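Local coordinates for putative TetR family transcriptional regulator (Streptomyces coelicolor A3, PDB 3BQY), which probably binds regulatory DNA through a helix-turn-helix and controls transcription, as expected of a TetR family repressor, at residues A[55-60]-A[89-94]; A[82-87]-A[138-143]; A[145-150]-A[186-191]; A[163-168]-A[182-187]. All blocks are in the same frame, centred on the assembly; numbering follows the deposited sequence.

Interaction 1: residues A[55-60]-A[89-94]; sequences EHMVDG and LAHRDG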
# COMPACT_ATOMS: atom_id res chain seq x y z
N GLU A 55 9.71 -1.58 -13.55
CA GLU A 55 9.33 -1.07 -14.87
C GLU A 55 9.04 -2.24 -15.83
O GLU A 55 8.06 -2.21 -16.56
CB GLU A 55 10.41 -0.10 -15.39
CG GLU A 55 10.34 0.22 -16.86
CD GLU A 55 9.21 1.18 -17.23
OE1 GLU A 55 8.46 1.65 -16.35
OE2 GLU A 55 9.06 1.43 -18.44
N HIS A 56 9.85 -3.30 -15.78
CA HIS A 56 9.60 -4.50 -16.57
C HIS A 56 8.31 -5.26 -16.18
O HIS A 56 7.58 -5.75 -17.07
CB HIS A 56 10.80 -5.45 -16.49
CG HIS A 56 10.69 -6.62 -17.42
ND1 HIS A 56 10.33 -7.88 -16.99
CD2 HIS A 56 10.85 -6.70 -18.76
CE1 HIS A 56 10.32 -8.70 -18.03
NE2 HIS A 56 10.62 -8.01 -19.11
N MSE A 57 8.03 -5.36 -14.87
CA MSE A 57 6.84 -6.05 -14.39
C MSE A 57 5.57 -5.47 -14.98
O MSE A 57 4.62 -6.22 -15.23
CB MSE A 57 6.71 -5.94 -12.84
CG MSE A 57 7.75 -6.74 -12.11
SE MSE A 57 7.42 -6.39 -10.19
CE MSE A 57 9.00 -7.28 -9.57
N VAL A 58 5.54 -4.16 -15.20
CA VAL A 58 4.32 -3.50 -15.69
C VAL A 58 4.26 -3.29 -17.20
O VAL A 58 3.40 -2.56 -17.70
CB VAL A 58 4.01 -2.18 -14.89
CG1 VAL A 58 3.77 -2.53 -13.40
CG2 VAL A 58 5.18 -1.17 -14.96
N ASP A 59 5.19 -3.91 -17.92
CA ASP A 59 5.17 -3.92 -19.38
C ASP A 59 3.78 -4.35 -19.87
O ASP A 59 3.24 -5.36 -19.42
CB ASP A 59 6.22 -4.90 -19.89
CG ASP A 59 6.25 -4.98 -21.39
OD1 ASP A 59 6.39 -3.92 -22.06
OD2 ASP A 59 6.12 -6.11 -21.91
N GLY A 60 3.17 -3.58 -20.76
CA GLY A 60 1.88 -4.03 -21.26
C GLY A 60 0.66 -3.73 -20.42
O GLY A 60 -0.46 -3.85 -20.92
N LEU A 89 1.15 -9.38 -8.88
CA LEU A 89 0.96 -10.75 -8.34
C LEU A 89 1.78 -11.80 -9.08
O LEU A 89 2.02 -12.89 -8.54
CB LEU A 89 -0.53 -11.15 -8.39
CG LEU A 89 -1.47 -10.45 -7.37
CD1 LEU A 89 -2.88 -10.92 -7.64
CD2 LEU A 89 -1.05 -10.73 -5.93
N ALA A 90 2.20 -11.49 -10.31
CA ALA A 90 2.96 -12.43 -11.15
C ALA A 90 4.36 -12.68 -10.59
O ALA A 90 5.02 -13.62 -11.00
CB ALA A 90 3.04 -11.94 -12.58
N HIS A 91 4.79 -11.86 -9.64
CA HIS A 91 6.12 -11.98 -9.02
C HIS A 91 6.00 -11.95 -7.53
O HIS A 91 5.29 -11.11 -6.96
CB HIS A 91 7.03 -10.83 -9.49
CG HIS A 91 7.08 -10.69 -10.98
ND1 HIS A 91 7.95 -11.41 -11.76
CD2 HIS A 91 6.30 -9.99 -11.83
CE1 HIS A 91 7.74 -11.13 -13.03
NE2 HIS A 91 6.75 -10.26 -13.10
N ARG A 92 6.71 -12.86 -6.86
CA ARG A 92 6.79 -12.88 -5.42
C ARG A 92 7.29 -11.52 -4.92
O ARG A 92 8.27 -11.00 -5.45
CB ARG A 92 7.78 -13.97 -5.00
CG ARG A 92 7.81 -14.21 -3.53
CD ARG A 92 8.72 -15.40 -3.27
NE ARG A 92 8.99 -15.50 -1.84
CZ ARG A 92 9.65 -16.51 -1.27
NH1 ARG A 92 10.09 -17.53 -2.00
NH2 ARG A 92 9.84 -16.50 0.03
N ASP A 93 6.62 -10.96 -3.93
CA ASP A 93 6.93 -9.62 -3.42
C ASP A 93 6.89 -8.52 -4.51
O ASP A 93 7.53 -7.48 -4.36
CB ASP A 93 8.31 -9.60 -2.74
CG ASP A 93 8.37 -10.52 -1.54
OD1 ASP A 93 7.36 -10.60 -0.81
OD2 ASP A 93 9.44 -11.14 -1.34
N GLY A 94 6.14 -8.74 -5.58
CA GLY A 94 6.10 -7.77 -6.68
C GLY A 94 5.58 -6.40 -6.28
O GLY A 94 6.09 -5.37 -6.72
O HOH W 1 4.48 -8.86 -14.30
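His91 is the first residue of 89-94 to meet the helix end at 55-60, and it does so with the CD2 and NE2 side of its imidazole. Met57, present here as selenomethionine, brings CG to 3.6 Å from His91 CD2, approaching the ring at a slant. Further along the same side chain, SE lies 4.7 Å from the centroid of the His91 ring and 42° off its normal, the selenium counterpart of an oblique Met-aromatic contact. Met57 is extended beyond CG (chi2 178°), which carries the chain past the imidazole toward the backbone behind it, with CE 4.1 Å from His91 CB. A water completes the pairing: it donates to Met57 O over 2.8 Å and sits 2.9 Å from His91 NE2, at the edge of the ring and in its plane, which probably helps to hold this rotation of the imidazole. The contact lies where the N-terminal region, with its predicted helix-turn-helix, meets the helical C-terminal domain of this TetR family protein; Leu12 of helix 4-18 packs on both Met57 and His91. Arg92 and Asp93 then form the corner of a type II beta turn. Their bonds lead back to the N-terminal region, from Arg92 N to Asn16 OD1 and between Asp93 OD2 and Leu20 N. Gly94 closes the turn, its N donating to His91 O at 2.9 Å, and opens helix 94-99. Met57 SE lies 4.0 Å from Gly94 CA and 3.9 Å from Gly94 O, while Val97, one turn on, also touches Met57.

Interaction 2: residues A[82-87]-A[138-143]; sequences RALRAA and NFTVGH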
# COMPACT_ATOMS: atom_id res chain seq x y z
N ARG A 82 -7.05 -3.91 -12.64
CA ARG A 82 -6.85 -5.36 -12.59
C ARG A 82 -5.52 -5.83 -13.20
O ARG A 82 -4.87 -6.74 -12.68
CB ARG A 82 -7.96 -6.08 -13.36
CG ARG A 82 -9.27 -6.12 -12.67
CD ARG A 82 -10.26 -6.99 -13.46
NE ARG A 82 -11.57 -6.59 -13.01
CZ ARG A 82 -12.51 -6.07 -13.77
NH1 ARG A 82 -12.33 -5.93 -15.08
NH2 ARG A 82 -13.67 -5.76 -13.20
N ALA A 83 -5.15 -5.23 -14.32
CA ALA A 83 -3.92 -5.61 -15.00
C ALA A 83 -2.73 -5.20 -14.16
O ALA A 83 -1.74 -5.94 -14.11
CB ALA A 83 -3.82 -4.95 -16.39
N LEU A 84 -2.81 -4.06 -13.49
CA LEU A 84 -1.72 -3.67 -12.58
C LEU A 84 -1.59 -4.69 -11.43
O LEU A 84 -0.49 -5.17 -11.13
CB LEU A 84 -1.96 -2.24 -12.02
CG LEU A 84 -0.94 -1.80 -10.93
CD1 LEU A 84 0.51 -1.82 -11.44
CD2 LEU A 84 -1.27 -0.41 -10.34
N ARG A 85 -2.70 -5.01 -10.78
CA ARG A 85 -2.70 -6.05 -9.76
C ARG A 85 -2.10 -7.37 -10.26
O ARG A 85 -1.26 -7.97 -9.59
CB ARG A 85 -4.13 -6.27 -9.23
CG ARG A 85 -4.20 -7.39 -8.22
CD ARG A 85 -5.60 -7.52 -7.64
NE ARG A 85 -5.73 -8.69 -6.78
CZ ARG A 85 -6.22 -9.86 -7.16
NH1 ARG A 85 -6.68 -10.01 -8.39
NH2 ARG A 85 -6.27 -10.88 -6.31
N ALA A 86 -2.53 -7.81 -11.43
CA ALA A 86 -2.08 -9.07 -11.99
C ALA A 86 -0.57 -9.04 -12.25
O ALA A 86 0.13 -10.02 -11.98
CB ALA A 86 -2.86 -9.39 -13.28
N ALA A 87 -0.07 -7.91 -12.76
CA ALA A 87 1.35 -7.77 -13.07
C ALA A 87 2.18 -7.85 -11.79
O ALA A 87 3.26 -8.41 -11.79
CB ALA A 87 1.62 -6.46 -13.80
N ASN A 138 -3.13 3.74 -5.67
CA ASN A 138 -2.76 3.52 -4.27
C ASN A 138 -3.60 2.43 -3.62
O ASN A 138 -3.09 1.63 -2.83
CB ASN A 138 -2.81 4.80 -3.46
CG ASN A 138 -1.67 5.76 -3.84
OD1 ASN A 138 -0.67 5.34 -4.42
ND2 ASN A 138 -1.84 7.03 -3.55
N PHE A 139 -4.88 2.38 -3.96
CA PHE A 139 -5.68 1.23 -3.47
C PHE A 139 -5.13 -0.10 -4.05
O PHE A 139 -4.98 -1.10 -3.33
CB PHE A 139 -7.15 1.36 -3.87
CG PHE A 139 -7.90 0.07 -3.73
CD1 PHE A 139 -8.15 -0.46 -2.44
CD2 PHE A 139 -8.27 -0.67 -4.86
CE1 PHE A 139 -8.79 -1.70 -2.29
CE2 PHE A 139 -8.93 -1.90 -4.72
CZ PHE A 139 -9.18 -2.43 -3.44
N THR A 140 -4.86 -0.13 -5.35
CA THR A 140 -4.38 -1.36 -5.97
C THR A 140 -3.06 -1.83 -5.33
O THR A 140 -2.90 -3.02 -5.05
CB THR A 140 -4.20 -1.19 -7.50
OG1 THR A 140 -5.46 -0.81 -8.06
CG2 THR A 140 -3.72 -2.50 -8.15
N VAL A 141 -2.12 -0.91 -5.17
CA VAL A 141 -0.83 -1.24 -4.55
C VAL A 141 -1.02 -1.70 -3.09
O VAL A 141 -0.47 -2.72 -2.69
CB VAL A 141 0.17 -0.06 -4.65
CG1 VAL A 141 1.43 -0.32 -3.76
CG2 VAL A 141 0.58 0.18 -6.12
N GLY A 142 -1.78 -0.94 -2.30
CA GLY A 142 -2.03 -1.30 -0.89
C GLY A 142 -2.68 -2.67 -0.79
O GLY A 142 -2.28 -3.51 0.02
N HIS A 143 -3.68 -2.91 -1.64
CA HIS A 143 -4.37 -4.22 -1.63
C HIS A 143 -3.40 -5.36 -1.98
O HIS A 143 -3.39 -6.42 -1.32
CB HIS A 143 -5.51 -4.25 -2.67
CG HIS A 143 -5.95 -5.64 -2.97
ND1 HIS A 143 -6.95 -6.28 -2.26
CD2 HIS A 143 -5.48 -6.56 -3.85
CE1 HIS A 143 -7.09 -7.51 -2.71
NE2 HIS A 143 -6.20 -7.71 -3.67
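Thr140 turns its methyl group into the space between Leu84 and Arg85, and this packing brings helix 73-89 against helix 126-151. Thr140 CG2 lies 3.9 Å from Leu84 CD2 and 3.8 Å from Arg85 N, so the methyl meets the leucine branch and the backbone N and CB of Arg85. The first torsion of Thr140 (chi1 -59°) explains this division of labour: CG2 faces across the contact while OG1 is turned back to bond with Val136 O of its own helix. Over these segments the axes run in the same general direction, crossing at -29° and 9.7 Å apart at their closest. This is packing inside the all-helical C-terminal domain of the TetR fold, where Phe192 of helix 188-206 also touches Thr140, Arg85 and His143. The polar contact lies one turn further along helix 126-151, at His143, and is reached by the end of the Arg85 side chain. Arg85, extended from CG to NE, passes His143 with its NE 3.3 Å from His143 NE2, the guanidinium and imidazole planes standing 60° apart. Both groups converge on Glu147 OE1, which forms a salt bridge with Arg85 NH2 and a weak hydrogen bond with His143 NE2; Arg85 NH2 also bonds to Thr189 OG1. A methionine in place of Arg85 would probably leave the Glu147 carboxylate without its opposite charge in this buried setting. His143 also packs against Asn138 of the second subunit.

Interaction 3: residues A[145-150]-A[186-191]; sequences LEEQAA and TDFTAH. With PO4 (phosphate ion), chain C.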
# COMPACT_ATOMS: atom_id res chain seq x y z
N LEU A 145 -0.04 -5.42 -1.92
CA LEU A 145 0.96 -5.56 -0.86
C LEU A 145 0.46 -6.44 0.26
O LEU A 145 1.16 -7.36 0.73
CB LEU A 145 1.30 -4.19 -0.25
CG LEU A 145 2.30 -3.30 -0.94
CD1 LEU A 145 2.18 -1.93 -0.31
CD2 LEU A 145 3.71 -3.86 -0.74
N GLU A 146 -0.76 -6.16 0.71
CA GLU A 146 -1.34 -6.93 1.81
C GLU A 146 -1.73 -8.36 1.41
O GLU A 146 -1.57 -9.29 2.20
CB GLU A 146 -2.48 -6.17 2.48
CG GLU A 146 -2.02 -4.75 2.99
CD GLU A 146 -1.00 -4.76 4.17
OE1 GLU A 146 -0.18 -5.71 4.33
OE2 GLU A 146 -1.02 -3.78 4.96
N GLU A 147 -2.20 -8.54 0.18
CA GLU A 147 -2.46 -9.89 -0.35
C GLU A 147 -1.17 -10.71 -0.38
O GLU A 147 -1.14 -11.87 0.07
CB GLU A 147 -3.07 -9.83 -1.76
CG GLU A 147 -3.14 -11.21 -2.42
CD GLU A 147 -3.93 -11.24 -3.73
OE1 GLU A 147 -4.51 -10.22 -4.13
OE2 GLU A 147 -3.98 -12.33 -4.33
N GLN A 148 -0.08 -10.10 -0.87
CA GLN A 148 1.20 -10.82 -0.94
C GLN A 148 1.81 -11.10 0.44
O GLN A 148 2.41 -12.17 0.66
CB GLN A 148 2.19 -10.14 -1.89
CG GLN A 148 1.72 -10.34 -3.34
CD GLN A 148 2.61 -9.68 -4.35
OE1 GLN A 148 3.01 -8.53 -4.19
NE2 GLN A 148 2.89 -10.40 -5.44
N ALA A 149 1.65 -10.17 1.37
CA ALA A 149 2.09 -10.38 2.75
C ALA A 149 1.42 -11.61 3.37
O ALA A 149 2.05 -12.35 4.13
CB ALA A 149 1.82 -9.14 3.59
N ALA A 150 0.13 -11.80 3.06
CA ALA A 150 -0.67 -12.90 3.58
C ALA A 150 -0.27 -14.24 2.99
O ALA A 150 -0.35 -15.26 3.69
CB ALA A 150 -2.14 -12.66 3.33
N THR A 186 -9.99 -16.64 1.54
CA THR A 186 -8.80 -16.54 0.70
C THR A 186 -9.14 -15.95 -0.68
O THR A 186 -8.32 -15.99 -1.61
CB THR A 186 -8.08 -17.88 0.54
OG1 THR A 186 -9.00 -18.87 0.05
CG2 THR A 186 -7.47 -18.33 1.87
N ASP A 187 -10.36 -15.39 -0.79
CA ASP A 187 -10.81 -14.80 -2.06
C ASP A 187 -10.36 -13.36 -2.18
O ASP A 187 -11.16 -12.43 -2.12
CB ASP A 187 -12.33 -14.86 -2.19
CG ASP A 187 -12.78 -14.82 -3.65
OD1 ASP A 187 -12.00 -14.33 -4.55
OD2 ASP A 187 -13.93 -15.28 -3.88
N PHE A 188 -9.06 -13.19 -2.36
CA PHE A 188 -8.49 -11.85 -2.54
C PHE A 188 -9.03 -11.14 -3.77
O PHE A 188 -9.19 -9.91 -3.77
CB PHE A 188 -6.98 -11.95 -2.65
CG PHE A 188 -6.33 -12.38 -1.38
CD1 PHE A 188 -6.29 -11.52 -0.29
CD2 PHE A 188 -5.75 -13.64 -1.28
CE1 PHE A 188 -5.66 -11.91 0.89
CE2 PHE A 188 -5.13 -14.04 -0.11
CZ PHE A 188 -5.09 -13.18 0.98
N THR A 189 -9.29 -11.91 -4.82
CA THR A 189 -9.83 -11.34 -6.04
C THR A 189 -11.18 -10.67 -5.79
O THR A 189 -11.40 -9.55 -6.26
CB THR A 189 -9.92 -12.39 -7.17
OG1 THR A 189 -8.60 -12.86 -7.46
CG2 THR A 189 -10.48 -11.75 -8.46
N ALA A 190 -12.08 -11.36 -5.08
CA ALA A 190 -13.37 -10.79 -4.68
C ALA A 190 -13.21 -9.51 -3.84
O ALA A 190 -13.93 -8.53 -4.07
CB ALA A 190 -14.23 -11.84 -3.92
N HIS A 191 -12.26 -9.51 -2.90
CA HIS A 191 -12.00 -8.30 -2.10
C HIS A 191 -11.55 -7.14 -3.00
O HIS A 191 -12.04 -6.02 -2.87
CB HIS A 191 -10.94 -8.58 -1.03
CG HIS A 191 -11.41 -9.52 0.04
ND1 HIS A 191 -10.58 -10.05 0.99
CD2 HIS A 191 -12.63 -10.07 0.25
CE1 HIS A 191 -11.27 -10.85 1.78
NE2 HIS A 191 -12.52 -10.88 1.35
P PO4 C . -15.58 -12.57 0.30
O1 PO4 C . -15.57 -13.66 -0.75
O2 PO4 C . -14.76 -11.40 -0.23
O3 PO4 C . -16.99 -12.10 0.57
O4 PO4 C . -14.96 -13.09 1.55
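The N-terminus of helix 188-206 is docked on helix 126-151 by Phe188, which lies against Glu147 and Ala150. Glu147 supplies its hydrocarbon portion as much as its charge: its CG stands over one face of the Phe188 ring, 3.7 Å from the centroid and 19° off the normal, a CH-pi contact displaced toward the rim. Because Glu147 is extended throughout (chi1 171°), the carboxylate continues beyond the ring, nearly parallel to it with the planes 13° apart, and brings CD to 3.3 Å from Phe188 CB. There OE1 is held by Arg85. The far end of the ring rests on the next helical turn, Phe188 CZ lying 3.8 Å from Ala150 CB, and Glu161 touches both of these residues from a neighbouring helix. On the side of 186-191 turned from this packing, a phosphate probably acquired from the crystallisation liquor lies by the edge of the His191 ring; its O2 comes within 2.6 Å of His191 CD2, too close for the detail of its weak bond with His191 NE2 to be trusted. Arg131 NH1 of the second subunit bonds to the same ion. Just before Phe188 the chain makes an inverse gamma turn centred on Asp187. Asp187 OD1 then accepts from Ala190 N at 3.0 Å, in a nearly straight bond from above the carboxylate plane: the N-cap arrangement characteristic of an aspartate that begins an alpha-helix.

Interaction 4: residues A[163-168]-A[182-187]; sequences TLREAV and VLTSTD. With PO4 (phosphate ion), chain C.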
# COMPACT_ATOMS: atom_id res chain seq x y z
N THR A 163 -4.54 -14.81 10.92
CA THR A 163 -4.19 -14.11 12.15
C THR A 163 -5.45 -13.57 12.88
O THR A 163 -5.62 -13.78 14.09
CB THR A 163 -3.16 -12.99 11.86
OG1 THR A 163 -2.10 -13.53 11.06
CG2 THR A 163 -2.56 -12.43 13.15
N LEU A 164 -6.33 -12.90 12.12
CA LEU A 164 -7.65 -12.46 12.61
C LEU A 164 -8.44 -13.55 13.33
O LEU A 164 -8.82 -13.37 14.49
CB LEU A 164 -8.47 -11.84 11.48
CG LEU A 164 -8.43 -10.34 11.68
CD1 LEU A 164 -8.81 -9.53 10.44
CD2 LEU A 164 -9.37 -10.02 12.82
N ARG A 165 -8.64 -14.69 12.66
CA ARG A 165 -9.37 -15.82 13.24
C ARG A 165 -9.00 -16.17 14.69
O ARG A 165 -9.88 -16.36 15.52
CB ARG A 165 -9.24 -17.08 12.36
CG ARG A 165 -9.55 -18.39 13.11
CD ARG A 165 -10.13 -19.48 12.20
NE ARG A 165 -11.31 -19.01 11.48
CZ ARG A 165 -11.37 -18.81 10.17
NH1 ARG A 165 -10.31 -19.07 9.39
NH2 ARG A 165 -12.50 -18.37 9.62
N GLU A 166 -7.71 -16.26 14.98
CA GLU A 166 -7.26 -16.77 16.29
C GLU A 166 -7.37 -15.72 17.38
O GLU A 166 -7.63 -16.04 18.53
CB GLU A 166 -5.82 -17.28 16.21
CG GLU A 166 -5.42 -17.72 14.82
CD GLU A 166 -3.93 -17.70 14.62
OE1 GLU A 166 -3.40 -16.66 14.15
OE2 GLU A 166 -3.29 -18.73 14.96
N ALA A 167 -7.16 -14.46 17.02
CA ALA A 167 -7.24 -13.37 18.00
C ALA A 167 -8.69 -13.05 18.39
O ALA A 167 -8.96 -12.52 19.46
CB ALA A 167 -6.53 -12.16 17.48
N VAL A 168 -9.62 -13.40 17.51
CA VAL A 168 -11.01 -12.99 17.64
C VAL A 168 -11.85 -13.95 18.50
O VAL A 168 -11.64 -15.16 18.52
CB VAL A 168 -11.61 -12.72 16.24
CG1 VAL A 168 -13.10 -12.74 16.23
CG2 VAL A 168 -11.11 -11.38 15.73
N VAL A 182 -15.93 -13.85 5.90
CA VAL A 182 -15.49 -12.93 4.90
C VAL A 182 -14.04 -12.50 5.18
O VAL A 182 -13.22 -12.48 4.26
CB VAL A 182 -16.43 -11.66 4.85
CG1 VAL A 182 -16.14 -10.83 3.61
CG2 VAL A 182 -17.92 -12.07 4.89
N LEU A 183 -13.73 -12.11 6.41
CA LEU A 183 -12.39 -11.63 6.81
C LEU A 183 -11.26 -12.63 6.56
O LEU A 183 -10.14 -12.24 6.20
CB LEU A 183 -12.35 -11.24 8.29
CG LEU A 183 -13.19 -10.05 8.72
CD1 LEU A 183 -13.19 -9.96 10.23
CD2 LEU A 183 -12.68 -8.74 8.12
N THR A 184 -11.55 -13.92 6.77
CA THR A 184 -10.56 -14.98 6.64
C THR A 184 -10.63 -15.67 5.27
O THR A 184 -9.93 -16.66 5.03
CB THR A 184 -10.72 -16.05 7.75
OG1 THR A 184 -12.02 -16.66 7.66
CG2 THR A 184 -10.56 -15.40 9.11
N SER A 185 -11.51 -15.15 4.41
CA SER A 185 -11.67 -15.64 3.03
C SER A 185 -10.31 -15.60 2.30
O SER A 185 -9.55 -14.64 2.44
CB SER A 185 -12.68 -14.72 2.30
OG SER A 185 -13.19 -15.27 1.10
N THR A 186 -9.99 -16.64 1.54
CA THR A 186 -8.80 -16.54 0.70
C THR A 186 -9.14 -15.95 -0.68
O THR A 186 -8.32 -15.99 -1.61
CB THR A 186 -8.08 -17.88 0.54
OG1 THR A 186 -9.00 -18.87 0.05
CG2 THR A 186 -7.47 -18.33 1.87
N ASP A 187 -10.36 -15.39 -0.79
CA ASP A 187 -10.81 -14.80 -2.06
C ASP A 187 -10.36 -13.36 -2.18
O ASP A 187 -11.16 -12.43 -2.12
CB ASP A 187 -12.33 -14.86 -2.19
CG ASP A 187 -12.78 -14.82 -3.65
OD1 ASP A 187 -12.00 -14.33 -4.55
OD2 ASP A 187 -13.93 -15.28 -3.88
P PO4 C . -15.58 -12.57 0.30
O1 PO4 C . -15.57 -13.66 -0.75
O2 PO4 C . -14.76 -11.40 -0.23
O3 PO4 C . -16.99 -12.10 0.57
O4 PO4 C . -14.96 -13.09 1.55
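Thr184, Leu164 and Arg165 make most of this contact, which joins two short successive helices of the TetR C-terminal domain, 161-167 and 174-183, near the dimer partner. Thr184, just past the end of its helix, meets Arg165 at about a right angle. Its CG2 lies over one face of the guanidinium, 3.3 Å above the plane and displaced toward the rim, while its OG1 is 2.6 Å from Arg165 NH2 in a weak hydrogen bond, so short and so bent (127°) that its detail is doubtful. The firmer partner of OG1 is Leu180 O, one turn back, toward which the hydroxyl is directed by standing between the backbone N and the carbonyl carbon (chi1 61°). A valine in place of Thr184 would probably leave Leu180 O without its hydroxyl donor and Arg165 NH2 without this weak acceptor, the guanidinium freer to swing. Arg165 reaches the threonine by a bend at chi3, -54°, that folds the end of its chain back across the contact. Leu164 provides the apolar portion, and Leu176 touches it as well as Leu183. Leu109 of the second subunit packs on Leu164, and Tyr134 of that subunit on Leu183. Between the two leucines the closest approach is 4.4 Å, from Leu164 CD1 to Leu183 CD1.

Burial falls and chemistry changes from the heart of the chain to its edge. Interactions 1 and 2 are buried, their centres about 10 Å apart, and share a border where Val58 packs on Leu84; the first joins the N-terminal region to the core through a thioether analogue and a water, whereas the second is helix packing with buried charge. Interactions 2 and 3 both use helix 126-151 and are tied by the Arg85–Glu147 salt bridge. Interactions 3 and 4, only partly buried, share Thr186 and Asp187 and border the same phosphate. Interaction 4, its centre about 22 Å from the chain centre, pairs a weak polar contact with leucine packing. All but interaction 1 touch the second subunit.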